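Local coordinates for protein pilus tip adhesin Cpa (Streptococcus pyogenes, PDB 4C0Z) that forms part of the pilus tip and can bind host-surface targets covalently through reactive thioester bonds, mediating adhesion of streptococcal pili to host cells, at residues Y74-G79 and Q192-Q197. Residues are numbered along the deposited sequence; the frame is centred on the assembly and turned at random.
Sequences YKKLEG and QLSIFQ
L77 N donates to I195 O at 2.7 Å, midway through an antiparallel pairing of strands 72-78 and 191-198 in the β-barrel of this N-terminal thioester domain. I195 N returns a bond to L77 O, and K75 and Q197 form a second reciprocal backbone pair. Where the strand ends, G79 N reaches L193 O at 2.9 Å from above the carbonyl plane. A β-carbon on G79 would come within 2.5 Å of L193 O, a clash consistent with a glycine here; I195 CD1 packs on G79 CA instead. On one face of the sheet, K76 and F196 run side by side. With K76 CG anti to the backbone N (chi1 -175°), CG lies 3.7 Å from F196 CE2. Lysine suits this place because its extended methylenes follow the ring while its charged end continues past S194, CE 3.3 Å from S194 OG, to a weak, long ion pair of NZ with E210. F196 meets W19 edge-to-face. Y74 crosses F196 at about a right angle, CD2 3.8 Å from F196 CB; a buried tyrosine fits because its OH is hydrogen-bonded to the backbone O of Q204, the thioester glutamine. Near the plane of the Y74 ring, F196 O sits 3.4 Å from Y74 CD2.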
loop_
_atom_site.group_PDB
_atom_site.type_symbol
_atom_site.label_atom_id
_atom_site.label_comp_id
_atom_site.label_asym_id
_atom_site.label_seq_id
_atom_site.Cartn_x
_atom_site.Cartn_y
_atom_site.Cartn_z
ATOM N N TYR I 74 -18.154 -4.837 5.976
ATOM C CA TYR I 74 -17.396 -6.090 5.985
ATOM C C TYR I 74 -18.214 -7.323 6.344
ATOM O O TYR I 74 -19.163 -7.229 7.127
ATOM C CB TYR I 74 -16.193 -5.973 6.950
ATOM C CG TYR I 74 -15.149 -4.979 6.488
ATOM C CD1 TYR I 74 -15.292 -3.612 6.737
ATOM C CD2 TYR I 74 -14.012 -5.402 5.808
ATOM C CE1 TYR I 74 -14.359 -2.687 6.257
ATOM C CE2 TYR I 74 -13.065 -4.488 5.345
ATOM C CZ TYR I 74 -13.242 -3.134 5.569
ATOM O OH TYR I 74 -12.304 -2.237 5.110
ATOM N N LYS I 75 -17.803 -8.482 5.794
ATOM C CA LYS I 75 -18.396 -9.794 6.056
ATOM C C LYS I 75 -17.355 -10.564 6.903
ATOM O O LYS I 75 -16.184 -10.648 6.513
ATOM C CB LYS I 75 -18.656 -10.519 4.724
ATOM C CG LYS I 75 -19.217 -11.941 4.828
ATOM C CD LYS I 75 -19.442 -12.473 3.422
ATOM C CE LYS I 75 -20.154 -13.803 3.435
ATOM N NZ LYS I 75 -20.400 -14.301 2.056
ATOM N N LYS I 76 -17.767 -11.092 8.062
ATOM C CA LYS I 76 -16.876 -11.853 8.950
ATOM C C LYS I 76 -16.748 -13.305 8.453
ATOM O O LYS I 76 -17.752 -13.986 8.255
ATOM C CB LYS I 76 -17.371 -11.809 10.413
ATOM C CG LYS I 76 -16.422 -12.471 11.423
ATOM C CD LYS I 76 -16.911 -12.306 12.849
ATOM C CE LYS I 76 -16.252 -13.281 13.801
ATOM N NZ LYS I 76 -16.485 -12.941 15.241
ATOM N N LEU I 77 -15.509 -13.766 8.265
ATOM C CA LEU I 77 -15.209 -15.123 7.808
ATOM C C LEU I 77 -14.221 -15.759 8.750
ATOM O O LEU I 77 -13.571 -15.068 9.539
ATOM C CB LEU I 77 -14.601 -15.116 6.384
ATOM C CG LEU I 77 -15.385 -14.436 5.246
ATOM C CD1 LEU I 77 -14.485 -14.231 4.052
ATOM C CD2 LEU I 77 -16.603 -15.270 4.833
ATOM N N GLU I 78 -14.110 -17.089 8.662
ATOM C CA GLU I 78 -13.163 -17.904 9.424
ATOM C C GLU I 78 -11.774 -17.559 8.924
ATOM O O GLU I 78 -11.554 -17.502 7.715
ATOM C CB GLU I 78 -13.434 -19.402 9.199
ATOM C CG GLU I 78 -14.453 -19.988 10.160
ATOM C CD GLU I 78 -15.245 -21.180 9.649
ATOM O OE1 GLU I 78 -14.697 -21.970 8.842
ATOM O OE2 GLU I 78 -16.411 -21.337 10.082
ATOM N N GLY I 79 -10.863 -17.267 9.843
ATOM C CA GLY I 79 -9.492 -16.904 9.498
ATOM C C GLY I 79 -8.605 -18.051 9.042
ATOM O O GLY I 79 -7.457 -18.137 9.483
ATOM N N GLN I 192 -8.794 -17.273 18.546
ATOM C CA GLN I 192 -9.066 -17.528 17.124
ATOM C C GLN I 192 -9.101 -16.306 16.190
ATOM O O GLN I 192 -9.507 -15.203 16.568
ATOM C CB GLN I 192 -10.368 -18.322 16.983
ATOM C CG GLN I 192 -10.258 -19.740 17.550
ATOM C CD GLN I 192 -11.575 -20.444 17.775
ATOM O OE1 GLN I 192 -12.635 -20.038 17.290
ATOM N NE2 GLN I 192 -11.528 -21.543 18.512
ATOM N N LEU I 193 -8.682 -16.550 14.940
ATOM C CA LEU I 193 -8.551 -15.567 13.879
ATOM C C LEU I 193 -9.800 -15.421 13.016
ATOM O O LEU I 193 -10.409 -16.421 12.623
ATOM C CB LEU I 193 -7.338 -15.942 13.005
ATOM C CG LEU I 193 -6.934 -15.008 11.862
ATOM C CD1 LEU I 193 -6.517 -13.642 12.390
ATOM C CD2 LEU I 193 -5.811 -15.622 11.067
ATOM N N SER I 194 -10.150 -14.167 12.700
ATOM C CA SER I 194 -11.260 -13.797 11.823
ATOM C C SER I 194 -10.762 -12.899 10.697
ATOM O O SER I 194 -9.933 -12.017 10.929
ATOM C CB SER I 194 -12.357 -13.068 12.592
ATOM O OG SER I 194 -13.044 -13.958 13.455
ATOM N N ILE I 195 -11.279 -13.127 9.482
ATOM C CA ILE I 195 -11.011 -12.304 8.303
ATOM C C ILE I 195 -12.287 -11.495 8.019
ATOM O O ILE I 195 -13.379 -12.046 8.007
ATOM C CB ILE I 195 -10.542 -13.137 7.067
ATOM C CG1 ILE I 195 -9.149 -13.773 7.301
ATOM C CG2 ILE I 195 -10.548 -12.300 5.791
ATOM C CD1 ILE I 195 -8.848 -14.950 6.411
ATOM N N PHE I 196 -12.131 -10.193 7.794
ATOM C CA PHE I 196 -13.226 -9.299 7.464
ATOM C C PHE I 196 -13.083 -8.912 6.002
ATOM O O PHE I 196 -12.122 -8.227 5.609
ATOM C CB PHE I 196 -13.266 -8.092 8.419
ATOM C CG PHE I 196 -13.672 -8.516 9.809
ATOM C CD1 PHE I 196 -12.718 -8.938 10.737
ATOM C CD2 PHE I 196 -15.016 -8.540 10.179
ATOM C CE1 PHE I 196 -13.103 -9.372 12.009
ATOM C CE2 PHE I 196 -15.395 -8.946 11.456
ATOM C CZ PHE I 196 -14.441 -9.370 12.360
ATOM N N GLN I 197 -13.999 -9.435 5.183
ATOM C CA GLN I 197 -13.991 -9.216 3.740
ATOM C C GLN I 197 -14.716 -7.931 3.406
ATOM O O GLN I 197 -15.876 -7.783 3.752
ATOM C CB GLN I 197 -14.610 -10.417 3.005
ATOM C CG GLN I 197 -14.642 -10.259 1.490
ATOM C CD GLN I 197 -15.334 -11.391 0.768
ATOM O OE1 GLN I 197 -15.782 -12.368 1.361
ATOM N NE2 GLN I 197 -15.448 -11.268 -0.540
#